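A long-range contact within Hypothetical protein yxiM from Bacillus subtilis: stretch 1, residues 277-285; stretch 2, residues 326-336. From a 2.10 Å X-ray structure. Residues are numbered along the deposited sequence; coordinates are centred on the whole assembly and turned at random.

Stretch 1, residues 277-285: PQGRATDFT
Stretch 2 326-336: IGPERTLGLYM

Two segments distant in sequence can be joined largely through two aromatic rings, each offered by one segment and covered by an aliphatic group of the other; residues 277-285 and 326-336 of yxiM illustrate the principle, burying 386 Å² between them. Stretch 1 has no regular secondary structure. Stretch 2 carries a short helix from Pro 328, followed by a type I turn from Leu 332 to Tyr 335.

Pro 277 and Gln 278 run extended (phi/psi -62/139 and -64/164). Gly 279, at -90/-157, presents its carbonyl O to Tyr 335 OH, which donates a 2.8 Å hydrogen bond at the edge of its own ring. The CA-to-CB bond of Arg 280 (-87/154, chi1 m) points away from stretch 2, and the residue opens a type I turn to Asp 283: Asp 283 N bonds Arg 280 O at 3.2 Å, while Asp 283 (chi1 m) accepts through OD2 from Arg 280 N at 2.9 Å.

This turn brings Ala 281 (-60/-20) close to the helix, its CA 5.6 Å from Leu 332 CA. Ala 281 CB sits over one face of Tyr 335 (chi1 m, chi2 69°), 3.5 Å from the ring centroid and 17° off the normal, a CH-pi contact; Ala 281 CB also meets Leu 332 CD1 at 4.2 Å. A water donates to Ala 281 O and Pro 328 O, 2.7 Å from each, bridging the backbones.

Beyond Thr 282 (-104/15, chi1 p), Phe 284 (-105/139; chi1 m, chi2 -80°) supplies the second ring; its CA is 6.9 Å from Pro 328 CA, so the register falls in stretch 2 as it rises in stretch 1, and the two run in opposite directions here. Pro 328 CG, on a C-gamma exo ring, lies 3.5 Å from the Phe 284 centroid, only 7° off the normal. At the ring edge, Phe 284 CZ approaches Thr 331 OG1 to 3.5 Å; Thr 331 (chi1 m) donates from OG1 to Gly 327 O at 2.9 Å. Thr 285 lies beyond the contact.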

ATOM      1  N   PRO A 277       1.161  14.644   9.731  1.00 26.43           N
ATOM      2  CA  PRO A 277       2.445  14.409   9.065  1.00 26.06           C
ATOM      3  C   PRO A 277       3.609  15.241   9.601  1.00 26.35           C
ATOM      4  O   PRO A 277       3.454  16.425   9.914  1.00 27.60           O
ATOM      5  CB  PRO A 277       2.133  14.687   7.591  1.00 26.48           C
ATOM      6  CG  PRO A 277       0.974  15.635   7.641  1.00 29.28           C
ATOM      7  CD  PRO A 277       0.137  15.109   8.778  1.00 27.47           C
ATOM      8  N   GLN A 278       4.771  14.608   9.725  1.00 21.59           N
ATOM      9  CA  GLN A 278       5.956  15.306  10.208  1.00 22.01           C
ATOM     10  C   GLN A 278       6.335  16.401   9.220  1.00 21.92           C
ATOM     11  O   GLN A 278       5.863  16.403   8.077  1.00 19.60           O
ATOM     12  CB  GLN A 278       7.118  14.335  10.395  1.00 28.16           C
ATOM     13  CG  GLN A 278       6.946  12.992   9.725  1.00 35.82           C
ATOM     14  CD  GLN A 278       6.874  13.089   8.225  1.00 36.70           C
ATOM     15  OE1 GLN A 278       7.720  13.722   7.595  1.00 42.48           O
ATOM     16  NE2 GLN A 278       5.870  12.455   7.637  1.00 32.89           N
ATOM     17  N   GLY A 279       7.178  17.332   9.662  1.00 20.26           N
ATOM     18  CA  GLY A 279       7.583  18.432   8.803  1.00 21.68           C
ATOM     19  C   GLY A 279       8.828  18.176   7.976  1.00 23.98           C
ATOM     20  O   GLY A 279       9.185  17.027   7.706  1.00 23.97           O
ATOM     21  N   ARG A 280       9.486  19.254   7.565  1.00 28.85           N
ATOM     22  CA  ARG A 280      10.702  19.150   6.767  1.00 30.65           C
ATOM     23  C   ARG A 280      11.932  19.013   7.663  1.00 32.14           C
ATOM     24  O   ARG A 280      11.933  19.467   8.810  1.00 30.82           O
ATOM     25  CB  ARG A 280      10.852  20.379   5.866  1.00 32.86           C
ATOM     26  CG  ARG A 280       9.834  20.459   4.733  1.00 35.51           C
ATOM     27  CD  ARG A 280       9.991  21.760   3.957  1.00 36.21           C
ATOM     28  NE  ARG A 280       9.047  21.878   2.847  1.00 38.09           N
ATOM     29  CZ  ARG A 280       9.104  21.155   1.731  1.00 39.30           C
ATOM     30  NH1 ARG A 280      10.064  20.254   1.567  1.00 38.60           N
ATOM     31  NH2 ARG A 280       8.202  21.339   0.775  1.00 38.40           N
ATOM     32  N   ALA A 281      12.979  18.389   7.129  1.00 28.00           N
ATOM     33  CA  ALA A 281      14.217  18.176   7.872  1.00 28.37           C
ATOM     34  C   ALA A 281      14.887  19.473   8.323  1.00 28.71           C
ATOM     35  O   ALA A 281      15.698  19.468   9.246  1.00 27.48           O
ATOM     36  CB  ALA A 281      15.191  17.368   7.021  1.00 33.77           C
ATOM     37  N   THR A 282      14.541  20.580   7.675  1.00 33.32           N
ATOM     38  CA  THR A 282      15.138  21.871   7.991  1.00 33.71           C
ATOM     39  C   THR A 282      14.262  22.834   8.793  1.00 33.32           C
ATOM     40  O   THR A 282      14.567  24.026   8.878  1.00 33.66           O
ATOM     41  CB  THR A 282      15.585  22.576   6.694  1.00 34.59           C
ATOM     42  OG1 THR A 282      14.489  22.613   5.773  1.00 36.21           O
ATOM     43  CG2 THR A 282      16.741  21.826   6.052  1.00 33.84           C
ATOM     44  N   ASP A 283      13.182  22.330   9.383  1.00 28.17           N
ATOM     45  CA  ASP A 283      12.298  23.179  10.179  1.00 27.74           C
ATOM     46  C   ASP A 283      12.864  23.421  11.587  1.00 27.86           C
ATOM     47  O   ASP A 283      12.175  23.238  12.595  1.00 25.23           O
ATOM     48  CB  ASP A 283      10.902  22.556  10.283  1.00 33.21           C
ATOM     49  CG  ASP A 283      10.177  22.508   8.946  1.00 34.95           C
ATOM     50  OD1 ASP A 283      10.625  23.175   7.985  1.00 33.38           O
ATOM     51  OD2 ASP A 283       9.145  21.807   8.863  1.00 35.11           O
ATOM     52  N   PHE A 284      14.130  23.829  11.636  1.00 30.89           N
ATOM     53  CA  PHE A 284      14.823  24.125  12.888  1.00 32.10           C
ATOM     54  C   PHE A 284      14.943  25.631  13.055  1.00 33.70           C
ATOM     55  O   PHE A 284      15.226  26.341  12.089  1.00 34.98           O
ATOM     56  CB  PHE A 284      16.233  23.536  12.869  1.00 28.12           C
ATOM     57  CG  PHE A 284      16.298  22.089  13.245  1.00 27.81           C
ATOM     58  CD1 PHE A 284      16.270  21.706  14.583  1.00 24.82           C
ATOM     59  CD2 PHE A 284      16.404  21.104  12.264  1.00 27.07           C
ATOM     60  CE1 PHE A 284      16.350  20.364  14.941  1.00 25.90           C
ATOM     61  CE2 PHE A 284      16.484  19.752  12.613  1.00 25.55           C
ATOM     62  CZ  PHE A 284      16.457  19.385  13.954  1.00 26.61           C
ATOM     63  N   THR A 285      14.742  26.115  14.279  1.00 32.85           N
ATOM     64  CA  THR A 285      14.859  27.543  14.560  1.00 33.43           C
ATOM     65  C   THR A 285      16.321  27.854  14.877  1.00 34.04           C
ATOM     66  O   THR A 285      17.181  26.968  14.823  1.00 31.81           O
ATOM     67  CB  THR A 285      14.019  27.965  15.787  1.00 33.88           C
ATOM     68  OG1 THR A 285      14.608  27.418  16.975  1.00 31.79           O
ATOM     69  CG2 THR A 285      12.580  27.470  15.657  1.00 32.46           C
ATOM     70  N   ILE A 326      18.178  15.153  18.576  1.00 28.33           N
ATOM     71  CA  ILE A 326      19.345  14.603  17.895  1.00 27.89           C
ATOM     72  C   ILE A 326      20.127  15.650  17.106  1.00 27.65           C
ATOM     73  O   ILE A 326      21.247  15.389  16.664  1.00 26.49           O
ATOM     74  CB  ILE A 326      18.962  13.434  16.953  1.00 34.42           C
ATOM     75  CG1 ILE A 326      18.054  13.927  15.827  1.00 34.91           C
ATOM     76  CG2 ILE A 326      18.276  12.328  17.751  1.00 33.94           C
ATOM     77  CD1 ILE A 326      17.691  12.841  14.831  1.00 32.89           C
ATOM     78  N   GLY A 327      19.539  16.834  16.935  1.00 28.81           N
ATOM     79  CA  GLY A 327      20.219  17.900  16.216  1.00 28.51           C
ATOM     80  C   GLY A 327      19.941  17.963  14.724  1.00 29.37           C
ATOM     81  O   GLY A 327      19.589  16.956  14.113  1.00 26.60           O
ATOM     82  N   PRO A 328      20.098  19.144  14.107  1.00 32.77           N
ATOM     83  CA  PRO A 328      19.865  19.354  12.674  1.00 34.25           C
ATOM     84  C   PRO A 328      20.697  18.456  11.760  1.00 35.67           C
ATOM     85  O   PRO A 328      20.192  17.921  10.775  1.00 36.32           O
ATOM     86  CB  PRO A 328      20.206  20.829  12.484  1.00 29.95           C
ATOM     87  CG  PRO A 328      19.813  21.428  13.792  1.00 30.33           C
ATOM     88  CD  PRO A 328      20.360  20.427  14.783  1.00 29.53           C
ATOM     89  N   GLU A 329      21.973  18.294  12.087  1.00 37.41           N
ATOM     90  CA  GLU A 329      22.858  17.478  11.268  1.00 39.80           C
ATOM     91  C   GLU A 329      22.416  16.016  11.176  1.00 39.14           C
ATOM     92  O   GLU A 329      22.344  15.453  10.081  1.00 39.42           O
ATOM     93  CB  GLU A 329      24.286  17.570  11.804  1.00 64.69           C
ATOM     94  CG  GLU A 329      25.344  17.016  10.866  1.00 69.55           C
ATOM     95  CD  GLU A 329      26.745  17.422  11.286  1.00 73.08           C
ATOM     96  OE1 GLU A 329      27.023  18.642  11.313  1.00 75.07           O
ATOM     97  OE2 GLU A 329      27.561  16.525  11.592  1.00 74.99           O
ATOM     98  N   ARG A 330      22.115  15.407  12.318  1.00 33.51           N
ATOM     99  CA  ARG A 330      21.676  14.015  12.340  1.00 32.76           C
ATOM    100  C   ARG A 330      20.286  13.861  11.725  1.00 32.14           C
ATOM    101  O   ARG A 330      20.020  12.885  11.021  1.00 30.56           O
ATOM    102  CB  ARG A 330      21.675  13.483  13.776  1.00 45.60           C
ATOM    103  CG  ARG A 330      23.061  13.406  14.404  1.00 49.10           C
ATOM    104  CD  ARG A 330      22.983  12.945  15.849  1.00 51.40           C
ATOM    105  NE  ARG A 330      22.261  11.682  15.969  1.00 54.57           N
ATOM    106  CZ  ARG A 330      21.859  11.155  17.122  1.00 57.05           C
ATOM    107  NH1 ARG A 330      22.109  11.780  18.268  1.00 56.68           N
ATOM    108  NH2 ARG A 330      21.191  10.009  17.130  1.00 57.30           N
ATOM    109  N   THR A 331      19.406  14.825  11.991  1.00 30.72           N
ATOM    110  CA  THR A 331      18.049  14.797  11.451  1.00 29.88           C
ATOM    111  C   THR A 331      18.118  14.759   9.929  1.00 30.33           C
ATOM    112  O   THR A 331      17.379  14.026   9.274  1.00 28.94           O
ATOM    113  CB  THR A 331      17.246  16.046  11.879  1.00 29.31           C
ATOM    114  OG1 THR A 331      17.002  15.997  13.290  1.00 28.60           O
ATOM    115  CG2 THR A 331      15.914  16.108  11.140  1.00 28.32           C
ATOM    116  N   LEU A 332      19.022  15.559   9.379  1.00 36.77           N
ATOM    117  CA  LEU A 332      19.219  15.638   7.943  1.00 37.19           C
ATOM    118  C   LEU A 332      19.565  14.259   7.390  1.00 37.44           C
ATOM    119  O   LEU A 332      19.282  13.953   6.230  1.00 39.45           O
ATOM    120  CB  LEU A 332      20.351  16.615   7.639  1.00 38.41           C
ATOM    121  CG  LEU A 332      20.448  17.113   6.203  1.00 41.08           C
ATOM    122  CD1 LEU A 332      19.230  17.977   5.881  1.00 39.76           C
ATOM    123  CD2 LEU A 332      21.734  17.909   6.038  1.00 42.04           C
ATOM    124  N   GLY A 333      20.175  13.428   8.227  1.00 35.04           N
ATOM    125  CA  GLY A 333      20.543  12.089   7.802  1.00 35.13           C
ATOM    126  C   GLY A 333      19.369  11.127   7.795  1.00 34.48           C
ATOM    127  O   GLY A 333      19.515   9.956   7.439  1.00 34.77           O
ATOM    128  N   LEU A 334      18.200  11.615   8.200  1.00 30.19           N
ATOM    129  CA  LEU A 334      16.999  10.788   8.236  1.00 29.35           C
ATOM    130  C   LEU A 334      16.108  11.080   7.031  1.00 29.44           C
ATOM    131  O   LEU A 334      15.035  10.501   6.887  1.00 29.19           O
ATOM    132  CB  LEU A 334      16.222  11.031   9.533  1.00 29.65           C
ATOM    133  CG  LEU A 334      16.947  10.686  10.838  1.00 30.43           C
ATOM    134  CD1 LEU A 334      16.056  11.024  12.025  1.00 30.25           C
ATOM    135  CD2 LEU A 334      17.316   9.210  10.849  1.00 28.35           C
ATOM    136  N   TYR A 335      16.559  11.990   6.173  1.00 33.68           N
ATOM    137  CA  TYR A 335      15.821  12.344   4.963  1.00 33.84           C
ATOM    138  C   TYR A 335      16.694  12.079   3.749  1.00 34.85           C
ATOM    139  O   TYR A 335      17.923  12.034   3.860  1.00 35.15           O
ATOM    140  CB  TYR A 335      15.429  13.822   4.971  1.00 27.10           C
ATOM    141  CG  TYR A 335      14.298  14.170   5.907  1.00 25.23           C
ATOM    142  CD1 TYR A 335      14.467  14.121   7.287  1.00 24.98           C
ATOM    143  CD2 TYR A 335      13.062  14.569   5.410  1.00 25.56           C
ATOM    144  CE1 TYR A 335      13.427  14.468   8.152  1.00 25.10           C
ATOM    145  CE2 TYR A 335      12.016  14.915   6.262  1.00 25.68           C
ATOM    146  CZ  TYR A 335      12.206  14.863   7.632  1.00 26.23           C
ATOM    147  OH  TYR A 335      11.177  15.207   8.477  1.00 27.45           O
HETATM  148  N   MSE A 336      16.063  11.900   2.594  1.00 30.15           N
HETATM  149  CA  MSE A 336      16.798  11.658   1.355  1.00 31.83           C
HETATM  150  C   MSE A 336      17.754  12.822   1.107  1.00 32.23           C
HETATM  151  O   MSE A 336      17.428  13.971   1.402  1.00 30.48           O
HETATM  152  CB  MSE A 336      15.824  11.525   0.178  1.00 40.46           C
HETATM  153  CG  MSE A 336      14.966  10.267   0.216  1.00 42.76           C
HETATM  154 SE   MSE A 336      16.015   8.644   0.049  1.00 52.03          SE
HETATM  155  CE  MSE A 336      16.072   8.523  -1.889  1.00 47.05           C
TER
HETATM  156  O   HOH W   1      18.347  19.144   9.273  1.00 37.66           O